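Local coordinates for polar amino acid ABC uptake transporter substrate binding protein (Streptococcus thermophilus LMG 18311, PDB 3HV1), which probably captures polar amino acids outside the cell and delivers them to an ABC transporter for uptake, at residues V32-E37 with I44-D49; I25-T30 with W64-W69; I81-N86 with V213-V218. All blocks are in the same frame, centred on the assembly; numbering follows the deposited sequence.

Interaction 1: V32-E37 with I44-D49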
loop_
_atom_site.group_PDB
_atom_site.type_symbol
_atom_site.label_atom_id
_atom_site.label_comp_id
_atom_site.label_asym_id
_atom_site.label_seq_id
_atom_site.Cartn_x
_atom_site.Cartn_y
_atom_site.Cartn_z
ATOM N N VAL A 32 -20.532 -11.685 10.379
ATOM C CA VAL A 32 -21.202 -10.391 10.510
ATOM C C VAL A 32 -20.066 -9.395 10.772
ATOM O O VAL A 32 -19.129 -9.712 11.502
ATOM C CB VAL A 32 -22.152 -10.368 11.726
ATOM C CG1 VAL A 32 -22.905 -9.043 11.774
ATOM C CG2 VAL A 32 -23.124 -11.534 11.656
ATOM N N PRO A 33 -20.129 -8.185 10.187
ATOM C CA PRO A 33 -21.161 -7.662 9.294
ATOM C C PRO A 33 -20.698 -7.632 7.838
ATOM O O PRO A 33 -21.323 -6.986 7.005
ATOM C CB PRO A 33 -21.351 -6.254 9.823
ATOM C CG PRO A 33 -19.907 -5.838 10.015
ATOM C CD PRO A 33 -19.241 -7.087 10.624
HETATM N N MSE A 34 -19.613 -8.328 7.523
HETATM C CA MSE A 34 -19.100 -8.298 6.164
HETATM C C MSE A 34 -19.931 -9.073 5.151
HETATM O O MSE A 34 -20.173 -8.605 4.039
HETATM C CB MSE A 34 -17.657 -8.789 6.165
HETATM C CG MSE A 34 -16.768 -8.039 7.155
HETATM SE SE MSE A 34 -16.818 -6.102 7.003
HETATM C CE MSE A 34 -15.648 -5.983 5.522
ATOM N N GLY A 35 -20.372 -10.260 5.542
ATOM C CA GLY A 35 -21.180 -11.076 4.652
ATOM C C GLY A 35 -21.692 -12.215 5.508
ATOM O O GLY A 35 -20.901 -12.967 6.073
ATOM N N TYR A 36 -23.006 -12.338 5.610
ATOM C CA TYR A 36 -23.565 -13.382 6.441
ATOM C C TYR A 36 -24.993 -13.745 6.077
ATOM O O TYR A 36 -25.682 -13.015 5.365
ATOM C CB TYR A 36 -23.487 -12.955 7.914
ATOM C CG TYR A 36 -24.178 -11.635 8.218
ATOM C CD1 TYR A 36 -25.480 -11.602 8.717
ATOM C CD2 TYR A 36 -23.527 -10.416 8.000
ATOM C CE1 TYR A 36 -26.115 -10.389 9.000
ATOM C CE2 TYR A 36 -24.155 -9.202 8.275
ATOM C CZ TYR A 36 -25.443 -9.195 8.775
ATOM O OH TYR A 36 -26.059 -7.997 9.055
ATOM N N GLU A 37 -25.427 -14.896 6.574
ATOM C CA GLU A 37 -26.775 -15.365 6.321
ATOM C C GLU A 37 -27.673 -14.890 7.458
ATOM O O GLU A 37 -27.365 -15.099 8.631
ATOM C CB GLU A 37 -26.789 -16.891 6.220
ATOM C CG GLU A 37 -28.176 -17.486 6.291
ATOM C CD GLU A 37 -28.219 -18.928 5.848
ATOM O OE1 GLU A 37 -27.223 -19.649 6.072
ATOM O OE2 GLU A 37 -29.256 -19.338 5.285
ATOM N N ILE A 44 -26.437 -11.005 3.400
ATOM C CA ILE A 44 -26.283 -9.561 3.427
ATOM C C ILE A 44 -24.967 -9.171 4.080
ATOM O O ILE A 44 -24.330 -9.988 4.732
ATOM C CB ILE A 44 -27.423 -8.891 4.228
ATOM C CG1 ILE A 44 -27.422 -9.428 5.665
ATOM C CG2 ILE A 44 -28.779 -9.156 3.560
ATOM C CD1 ILE A 44 -28.320 -8.667 6.599
ATOM N N GLY A 45 -24.556 -7.920 3.903
ATOM C CA GLY A 45 -23.319 -7.495 4.533
ATOM C C GLY A 45 -22.626 -6.398 3.759
ATOM O O GLY A 45 -22.985 -6.125 2.615
ATOM N N PHE A 46 -21.640 -5.765 4.382
ATOM C CA PHE A 46 -20.908 -4.699 3.714
ATOM C C PHE A 46 -20.251 -5.212 2.437
ATOM O O PHE A 46 -20.374 -4.597 1.381
ATOM C CB PHE A 46 -19.820 -4.119 4.626
ATOM C CG PHE A 46 -18.954 -3.094 3.946
ATOM C CD1 PHE A 46 -19.442 -1.818 3.687
ATOM C CD2 PHE A 46 -17.654 -3.410 3.543
ATOM C CE1 PHE A 46 -18.650 -0.867 3.037
ATOM C CE2 PHE A 46 -16.848 -2.459 2.885
ATOM C CZ PHE A 46 -17.353 -1.187 2.635
ATOM N N ASP A 47 -19.545 -6.335 2.540
ATOM C CA ASP A 47 -18.856 -6.902 1.390
ATOM C C ASP A 47 -19.819 -7.322 0.285
ATOM O O ASP A 47 -19.511 -7.180 -0.893
ATOM C CB ASP A 47 -17.978 -8.090 1.807
ATOM C CG ASP A 47 -16.658 -7.653 2.383
ATOM O OD1 ASP A 47 -16.179 -6.563 1.997
ATOM O OD2 ASP A 47 -16.084 -8.399 3.209
ATOM N N ILE A 48 -20.986 -7.824 0.664
ATOM C CA ILE A 48 -21.964 -8.232 -0.321
ATOM C C ILE A 48 -22.440 -6.980 -1.060
ATOM O O ILE A 48 -22.487 -6.962 -2.290
ATOM C CB ILE A 48 -23.132 -9.003 0.361
ATOM C CG1 ILE A 48 -22.568 -10.309 0.942
ATOM C CG2 ILE A 48 -24.248 -9.301 -0.637
ATOM C CD1 ILE A 48 -23.600 -11.247 1.553
ATOM N N ASP A 49 -22.768 -5.919 -0.329
ATOM C CA ASP A 49 -23.193 -4.707 -1.013
ATOM C C ASP A 49 -22.075 -4.144 -1.874
ATOM O O ASP A 49 -22.316 -3.728 -3.007
ATOM C CB ASP A 49 -23.656 -3.631 -0.023
ATOM C CG ASP A 49 -25.077 -3.871 0.462
ATOM O OD1 ASP A 49 -25.720 -4.827 -0.026
ATOM O OD2 ASP A 49 -25.546 -3.105 1.317
#
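Tyr36 and Ile44 face each other across a short antiparallel ladder, the side chain of Ile44 running over one face of the phenol ring. Its CG1 sits 4.0 Å from the centroid of the Tyr36 ring in a CH-pi contact displaced toward the rim, and Ile44 CD1 continues outward to end 3.4 Å from Tyr36 OH. Tyr36 CG and Ile44 CG1 both sit between the backbone N and the carbonyl carbon (chi1 57° for Tyr36, 59° for Ile44), which brings ring and methylene together. Val32 CG2 lies against the opposite face, so the ring is sandwiched between aliphatic groups.

The backbones of the two residues form a hydrogen-bonded pair: Tyr36 N reaches Ile44 O at 2.8 Å, and Ile44 N returns a bond to Tyr36 O. Gly45, the N-cap of helix 46-56, then turns the chain into the helix, its CA, 3.2 Å from Pro33 O, lying close in against the Met34 carbonyl and Gly35. Two N-H groups of the first helical turn are taken up here: Phe46 N by Pro33 O at 2.9 Å, and Asp47 N by Met34 O at a bent 131°.

Met34, a selenomethionine, folds back at chi2 and chi3, and its CB and CE both lie 3.4 Å from Asp47 OD2, while CE also approaches Phe46 CD2 at 3.8 Å. The carbonyls of Pro33 and Met34 thus satisfy buried amides at the helix start, and the Asp47 carboxylate, lined by CB and CE of Met34, probably relies on Gly87 N, which bonds to OD2, and weakly on Trp85 NE1 and Tyr104 OH, to offset its charge.

Interaction 2: I25-T30 with W64-W69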
loop_
_atom_site.group_PDB
_atom_site.type_symbol
_atom_site.label_atom_id
_atom_site.label_comp_id
_atom_site.label_asym_id
_atom_site.label_seq_id
_atom_site.Cartn_x
_atom_site.Cartn_y
_atom_site.Cartn_z
ATOM N N ILE A 25 -18.539 -15.751 -5.843
ATOM C CA ILE A 25 -17.743 -15.294 -4.717
ATOM C C ILE A 25 -18.039 -16.101 -3.465
ATOM O O ILE A 25 -19.200 -16.304 -3.096
ATOM C CB ILE A 25 -18.013 -13.795 -4.437
ATOM C CG1 ILE A 25 -17.791 -12.997 -5.731
ATOM C CG2 ILE A 25 -17.098 -13.300 -3.311
ATOM C CD1 ILE A 25 -18.021 -11.498 -5.589
ATOM N N GLY A 26 -16.977 -16.568 -2.821
ATOM C CA GLY A 26 -17.135 -17.356 -1.617
ATOM C C GLY A 26 -17.010 -16.514 -0.366
ATOM O O GLY A 26 -16.192 -15.598 -0.308
ATOM N N PHE A 27 -17.814 -16.835 0.639
ATOM C CA PHE A 27 -17.788 -16.100 1.897
ATOM C C PHE A 27 -18.163 -16.997 3.063
ATOM O O PHE A 27 -18.759 -18.052 2.879
ATOM C CB PHE A 27 -18.765 -14.922 1.838
ATOM C CG PHE A 27 -20.217 -15.329 1.861
ATOM C CD1 PHE A 27 -21.010 -15.059 2.972
ATOM C CD2 PHE A 27 -20.790 -15.985 0.777
ATOM C CE1 PHE A 27 -22.348 -15.436 3.005
ATOM C CE2 PHE A 27 -22.122 -16.366 0.798
ATOM C CZ PHE A 27 -22.904 -16.092 1.917
ATOM N N ASP A 28 -17.797 -16.557 4.261
ATOM C CA ASP A 28 -18.108 -17.268 5.496
ATOM C C ASP A 28 -19.488 -16.757 5.927
ATOM O O ASP A 28 -19.622 -15.601 6.322
ATOM C CB ASP A 28 -17.051 -16.917 6.549
ATOM C CG ASP A 28 -17.303 -17.585 7.888
ATOM O OD1 ASP A 28 -18.460 -17.956 8.173
ATOM O OD2 ASP A 28 -16.333 -17.714 8.666
ATOM N N ALA A 29 -20.504 -17.615 5.850
ATOM C CA ALA A 29 -21.882 -17.242 6.198
ATOM C C ALA A 29 -22.129 -16.757 7.623
ATOM O O ALA A 29 -23.233 -16.332 7.950
ATOM C CB ALA A 29 -22.822 -18.401 5.902
ATOM N N THR A 30 -21.118 -16.822 8.474
ATOM C CA THR A 30 -21.289 -16.377 9.852
ATOM C C THR A 30 -20.559 -15.065 10.122
ATOM O O THR A 30 -20.645 -14.522 11.222
ATOM C CB THR A 30 -20.721 -17.403 10.844
ATOM O OG1 THR A 30 -19.290 -17.387 10.764
ATOM C CG2 THR A 30 -21.224 -18.811 10.520
ATOM N N TRP A 64 -23.333 -15.695 -4.942
ATOM C CA TRP A 64 -22.749 -15.781 -3.612
ATOM C C TRP A 64 -22.775 -17.207 -3.075
ATOM O O TRP A 64 -23.831 -17.816 -2.946
ATOM C CB TRP A 64 -23.477 -14.828 -2.665
ATOM C CG TRP A 64 -23.116 -13.378 -2.924
ATOM C CD1 TRP A 64 -23.841 -12.450 -3.625
ATOM C CD2 TRP A 64 -21.919 -12.715 -2.502
ATOM N NE1 TRP A 64 -23.164 -11.244 -3.658
ATOM C CE2 TRP A 64 -21.983 -11.383 -2.977
ATOM C CE3 TRP A 64 -20.795 -13.119 -1.772
ATOM C CZ2 TRP A 64 -20.963 -10.456 -2.742
ATOM C CZ3 TRP A 64 -19.777 -12.193 -1.539
ATOM C CH2 TRP A 64 -19.873 -10.876 -2.024
ATOM N N GLN A 65 -21.597 -17.724 -2.762
ATOM C CA GLN A 65 -21.465 -19.086 -2.273
ATOM C C GLN A 65 -20.938 -19.166 -0.844
ATOM O O GLN A 65 -19.792 -18.825 -0.578
ATOM C CB GLN A 65 -20.534 -19.860 -3.207
ATOM C CG GLN A 65 -20.343 -21.320 -2.844
ATOM C CD GLN A 65 -21.608 -22.122 -3.027
ATOM O OE1 GLN A 65 -22.140 -22.224 -4.135
ATOM N NE2 GLN A 65 -22.104 -22.695 -1.937
ATOM N N ALA A 66 -21.781 -19.608 0.081
ATOM C CA ALA A 66 -21.338 -19.756 1.465
ATOM C C ALA A 66 -20.388 -20.949 1.432
ATOM O O ALA A 66 -20.730 -21.989 0.879
ATOM C CB ALA A 66 -22.533 -20.041 2.383
ATOM N N ILE A 67 -19.199 -20.806 2.005
ATOM C CA ILE A 67 -18.234 -21.899 1.984
ATOM C C ILE A 67 -17.673 -22.239 3.360
ATOM O O ILE A 67 -17.867 -21.500 4.321
ATOM C CB ILE A 67 -17.025 -21.560 1.095
ATOM C CG1 ILE A 67 -16.276 -20.355 1.688
ATOM C CG2 ILE A 67 -17.480 -21.262 -0.326
ATOM C CD1 ILE A 67 -14.980 -20.002 0.970
ATOM N N ASP A 68 -17.001 -23.383 3.449
ATOM C CA ASP A 68 -16.346 -23.765 4.691
ATOM C C ASP A 68 -15.139 -22.834 4.602
ATOM O O ASP A 68 -14.288 -23.011 3.732
ATOM C CB ASP A 68 -15.893 -25.230 4.639
ATOM C CG ASP A 68 -15.166 -25.662 5.901
ATOM O OD1 ASP A 68 -14.243 -24.934 6.331
ATOM O OD2 ASP A 68 -15.512 -26.734 6.457
ATOM N N TRP A 69 -15.077 -21.834 5.475
ATOM C CA TRP A 69 -13.992 -20.850 5.432
ATOM C C TRP A 69 -12.582 -21.440 5.385
ATOM O O TRP A 69 -11.714 -20.930 4.675
ATOM C CB TRP A 69 -14.119 -19.878 6.614
ATOM C CG TRP A 69 -13.303 -18.606 6.472
ATOM C CD1 TRP A 69 -12.351 -18.150 7.335
ATOM C CD2 TRP A 69 -13.390 -17.630 5.420
ATOM N NE1 TRP A 69 -11.837 -16.955 6.890
ATOM C CE2 TRP A 69 -12.455 -16.613 5.717
ATOM C CE3 TRP A 69 -14.163 -17.517 4.259
ATOM C CZ2 TRP A 69 -12.269 -15.491 4.889
ATOM C CZ3 TRP A 69 -13.977 -16.398 3.432
ATOM C CH2 TRP A 69 -13.036 -15.403 3.758
HETATM O O HOH W 1 -20.332 -20.309 5.421
#
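Strands 22-27 and 61-66 run parallel in the central sheet of an alpha/beta lobe, joined by a connection that includes helix 46-56, as in the periplasmic binding protein fold; Ile25, Gly26 and Phe27 pair in turn with Trp64, Gln65 and Ala66. Three backbone bonds make the ladder. Gln65 N points to Ile25 O at 2.8 Å in an almost straight bond (174°), Phe27 N to Gln65 O, and Ile67 N to Phe27 O.

On the face carrying Ile25, Phe27, Trp64 and Ala66, the Ile25 and Trp64 side chains lie side by side and point the same way. Ile25 CB rests over the six-membered ring of Trp64, offset toward its rim, and Ile25 CG2 comes to 3.4 Å from Trp64 CZ3. The same indole turns its edge to the face of Phe27 in an offset edge-to-face pair, planes at 89°, with Trp64 CE3 3.8 Å from Phe27 CD2. Phe27 swings its ring across to the neighbouring strand through chi1 71°, CG lying between backbone N and carbonyl carbon, and CE2 reaches 3.3 Å from Ala66 N. Helix 46-56 packs against this face through Ile48 and Ala51, and Asn52 accepts from Trp64 NE1.

Beyond the paired residues, side chains and a water continue the contact. Asp28 CB lies over one face of the Trp69 indole, which also stacks with His263, a tag residue of the second subunit. A water bridges the two segments by accepting from Ala29 N and donating to Ile67 O. The carboxylate of Asp28 closes an Asx turn: its OD1 takes both Thr30 N, at 2.9 Å, and Thr30 OG1, at 2.8 Å, from the same face of the carboxylate plane.

Interaction 3: I81-N86 with V213-V218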
loop_
_atom_site.group_PDB
_atom_site.type_symbol
_atom_site.label_atom_id
_atom_site.label_comp_id
_atom_site.label_asym_id
_atom_site.label_seq_id
_atom_site.Cartn_x
_atom_site.Cartn_y
_atom_site.Cartn_z
ATOM N N ILE A 81 -14.944 -21.341 -6.648
ATOM C CA ILE A 81 -15.278 -19.928 -6.462
ATOM C C ILE A 81 -14.246 -19.144 -7.255
ATOM O O ILE A 81 -13.179 -19.663 -7.586
ATOM C CB ILE A 81 -15.224 -19.470 -4.983
ATOM C CG1 ILE A 81 -13.807 -19.639 -4.423
ATOM C CG2 ILE A 81 -16.279 -20.204 -4.175
ATOM C CD1 ILE A 81 -13.681 -19.284 -2.937
ATOM N N ASP A 82 -14.569 -17.894 -7.559
ATOM C CA ASP A 82 -13.678 -17.052 -8.336
ATOM C C ASP A 82 -12.995 -15.972 -7.487
ATOM O O ASP A 82 -11.980 -15.408 -7.883
ATOM C CB ASP A 82 -14.464 -16.395 -9.476
ATOM C CG ASP A 82 -15.144 -17.420 -10.382
ATOM O OD1 ASP A 82 -14.468 -18.398 -10.775
ATOM O OD2 ASP A 82 -16.341 -17.235 -10.703
ATOM N N LEU A 83 -13.563 -15.700 -6.319
ATOM C CA LEU A 83 -13.031 -14.683 -5.427
ATOM C C LEU A 83 -13.350 -15.002 -3.984
ATOM O O LEU A 83 -14.385 -15.581 -3.689
ATOM C CB LEU A 83 -13.653 -13.320 -5.735
ATOM C CG LEU A 83 -13.465 -12.664 -7.099
ATOM C CD1 LEU A 83 -14.358 -11.429 -7.184
ATOM C CD2 LEU A 83 -12.014 -12.300 -7.290
ATOM N N ILE A 84 -12.439 -14.615 -3.100
ATOM C CA ILE A 84 -12.610 -14.771 -1.667
ATOM C C ILE A 84 -12.839 -13.316 -1.232
ATOM O O ILE A 84 -11.915 -12.505 -1.260
ATOM C CB ILE A 84 -11.328 -15.302 -0.998
ATOM C CG1 ILE A 84 -10.997 -16.699 -1.531
ATOM C CG2 ILE A 84 -11.509 -15.355 0.508
ATOM C CD1 ILE A 84 -9.743 -17.294 -0.908
ATOM N N TRP A 85 -14.066 -12.995 -0.848
ATOM C CA TRP A 85 -14.417 -11.633 -0.468
ATOM C C TRP A 85 -15.343 -11.713 0.742
ATOM O O TRP A 85 -16.541 -11.946 0.598
ATOM C CB TRP A 85 -15.131 -10.966 -1.648
ATOM C CG TRP A 85 -15.236 -9.465 -1.555
ATOM C CD1 TRP A 85 -15.312 -8.714 -0.412
ATOM C CD2 TRP A 85 -15.302 -8.541 -2.646
ATOM N NE1 TRP A 85 -15.423 -7.381 -0.726
ATOM C CE2 TRP A 85 -15.419 -7.243 -2.089
ATOM C CE3 TRP A 85 -15.274 -8.680 -4.045
ATOM C CZ2 TRP A 85 -15.504 -6.092 -2.878
ATOM C CZ3 TRP A 85 -15.361 -7.532 -4.831
ATOM C CH2 TRP A 85 -15.474 -6.252 -4.241
ATOM N N ASN A 86 -14.778 -11.536 1.931
ATOM C CA ASN A 86 -15.540 -11.621 3.179
ATOM C C ASN A 86 -14.576 -11.235 4.306
ATOM O O ASN A 86 -14.248 -12.058 5.161
ATOM C CB ASN A 86 -16.036 -13.073 3.368
ATOM C CG ASN A 86 -16.989 -13.239 4.545
ATOM O OD1 ASN A 86 -17.998 -12.538 4.657
ATOM N ND2 ASN A 86 -16.685 -14.192 5.414
ATOM N N VAL A 213 -9.609 -8.136 -1.507
ATOM C CA VAL A 213 -10.232 -9.278 -2.180
ATOM C C VAL A 213 -9.180 -10.190 -2.808
ATOM O O VAL A 213 -8.248 -9.709 -3.439
ATOM C CB VAL A 213 -11.180 -8.789 -3.297
ATOM C CG1 VAL A 213 -11.978 -9.960 -3.865
ATOM C CG2 VAL A 213 -12.119 -7.725 -2.745
ATOM N N GLY A 214 -9.347 -11.501 -2.640
ATOM C CA GLY A 214 -8.407 -12.451 -3.204
ATOM C C GLY A 214 -8.969 -13.167 -4.425
ATOM O O GLY A 214 -10.149 -13.490 -4.463
ATOM N N ALA A 215 -8.123 -13.395 -5.425
ATOM C CA ALA A 215 -8.525 -14.085 -6.651
ATOM C C ALA A 215 -7.365 -14.950 -7.113
ATOM O O ALA A 215 -6.243 -14.802 -6.626
ATOM C CB ALA A 215 -8.868 -13.076 -7.740
ATOM N N ARG A 216 -7.628 -15.857 -8.045
ATOM C CA ARG A 216 -6.553 -16.700 -8.554
ATOM C C ARG A 216 -5.482 -15.776 -9.137
ATOM O O ARG A 216 -5.799 -14.738 -9.719
ATOM C CB ARG A 216 -7.090 -17.669 -9.612
ATOM C CG ARG A 216 -7.825 -18.873 -9.005
ATOM C CD ARG A 216 -8.366 -19.805 -10.078
ATOM N NE ARG A 216 -9.442 -19.193 -10.848
ATOM C CZ ARG A 216 -10.714 -19.142 -10.461
ATOM N NH1 ARG A 216 -11.088 -19.675 -9.305
ATOM N NH2 ARG A 216 -11.613 -18.553 -11.233
ATOM N N LYS A 217 -4.214 -16.140 -8.968
ATOM C CA LYS A 217 -3.120 -15.312 -9.468
ATOM C C LYS A 217 -3.189 -15.028 -10.964
ATOM O O LYS A 217 -2.717 -13.985 -11.424
ATOM C CB LYS A 217 -1.775 -15.964 -9.134
ATOM C CG LYS A 217 -1.495 -16.063 -7.654
ATOM C CD LYS A 217 -0.099 -16.601 -7.397
ATOM C CE LYS A 217 0.334 -16.308 -5.985
ATOM N NZ LYS A 217 0.405 -14.836 -5.750
ATOM N N VAL A 218 -3.772 -15.956 -11.722
ATOM C CA VAL A 218 -3.898 -15.801 -13.171
ATOM C C VAL A 218 -4.925 -14.741 -13.578
ATOM O O VAL A 218 -4.850 -14.189 -14.674
ATOM C CB VAL A 218 -4.298 -17.135 -13.845
ATOM C CG1 VAL A 218 -3.159 -18.135 -13.733
ATOM C CG2 VAL A 218 -5.567 -17.696 -13.189
HETATM O O HOH W 2 -10.002 -16.036 -9.663
#
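Arg216 reaches from the end of strand 209-215 to the loop leading into the weakly bonded strand 83-84, where its guanidinium grips Ile81 and Asp82. From CB the chain runs extended through CG and CD, then bends at chi3 (-68°) to swing NE and CZ back toward the other segment; the side chain also packs against Thr9 and Gln13. CZ has Ile81 O and Asp82 OD1 as its neighbours, both at the guanidinium edge and in its plane. NH1 gives a hydrogen bond to Ile81 O at 2.7 Å and a further one to Leu76 O. NH2 makes a salt bridge to Asp82 OD1 at 2.9 Å; the carboxylate is met on its anti side and stands nearly perpendicular to the guanidinium, at 82°. The two in-plane bonds to Ile81 O and Asp82 OD1 fix the rotation of the group. Asp82 OD2 accepts from Lys24 N. A water over one guanidinium face bridges the two backbones, donating to Asp82 O and accepting from Arg216 N.

Toward Trp85 the contact turns to backbone pairing and apolar packing. Ile84 and Gly214 form an antiparallel hydrogen-bonded pair, with Ile84 N to Gly214 O at 2.9 Å and Gly214 N to Ile84 O at 3.1 Å. Leu83 CD2 presses tightly on Ala215 CB, only 3.3 Å away. Val213 sets CG2 over the centre of the Trp85 six-membered ring, 3.4 Å from its centroid, while CG1 meets the same indole at CE3, 3.5 Å away. Helix 220-236 packs here through Ile226, which touches Leu83 and Trp85. An antiparallel strand returning from late in the sequence to join the parallel strands of the first lobe is characteristic of the periplasmic binding protein fold, in which the chain crosses between two lobes.

In the fold
From the N terminus, strand 22-27 opens interaction 2, which closes when strand 61-66 comes to lie beside it. Within that excursion the chain makes the much shorter return of interaction 1, in which segment 32-37 meets the start of helix 46-56. Interaction 3 follows in series: strand 83-84 is paired with strand 209-215 only when segment 213-218 returns, 127 residues after the end of segment 81-86. Strand 22-27 lies between 61-66 and 83-84 in one sheet, and Gly26 N bonds to Leu83 O, coupling interactions 2 and 3. Glu37 N with Ala29 O joins the small three-stranded sheet to interaction 2, while Asp47 OD1 reaches Trp85 NE1 weakly, linking interactions 1 and 3.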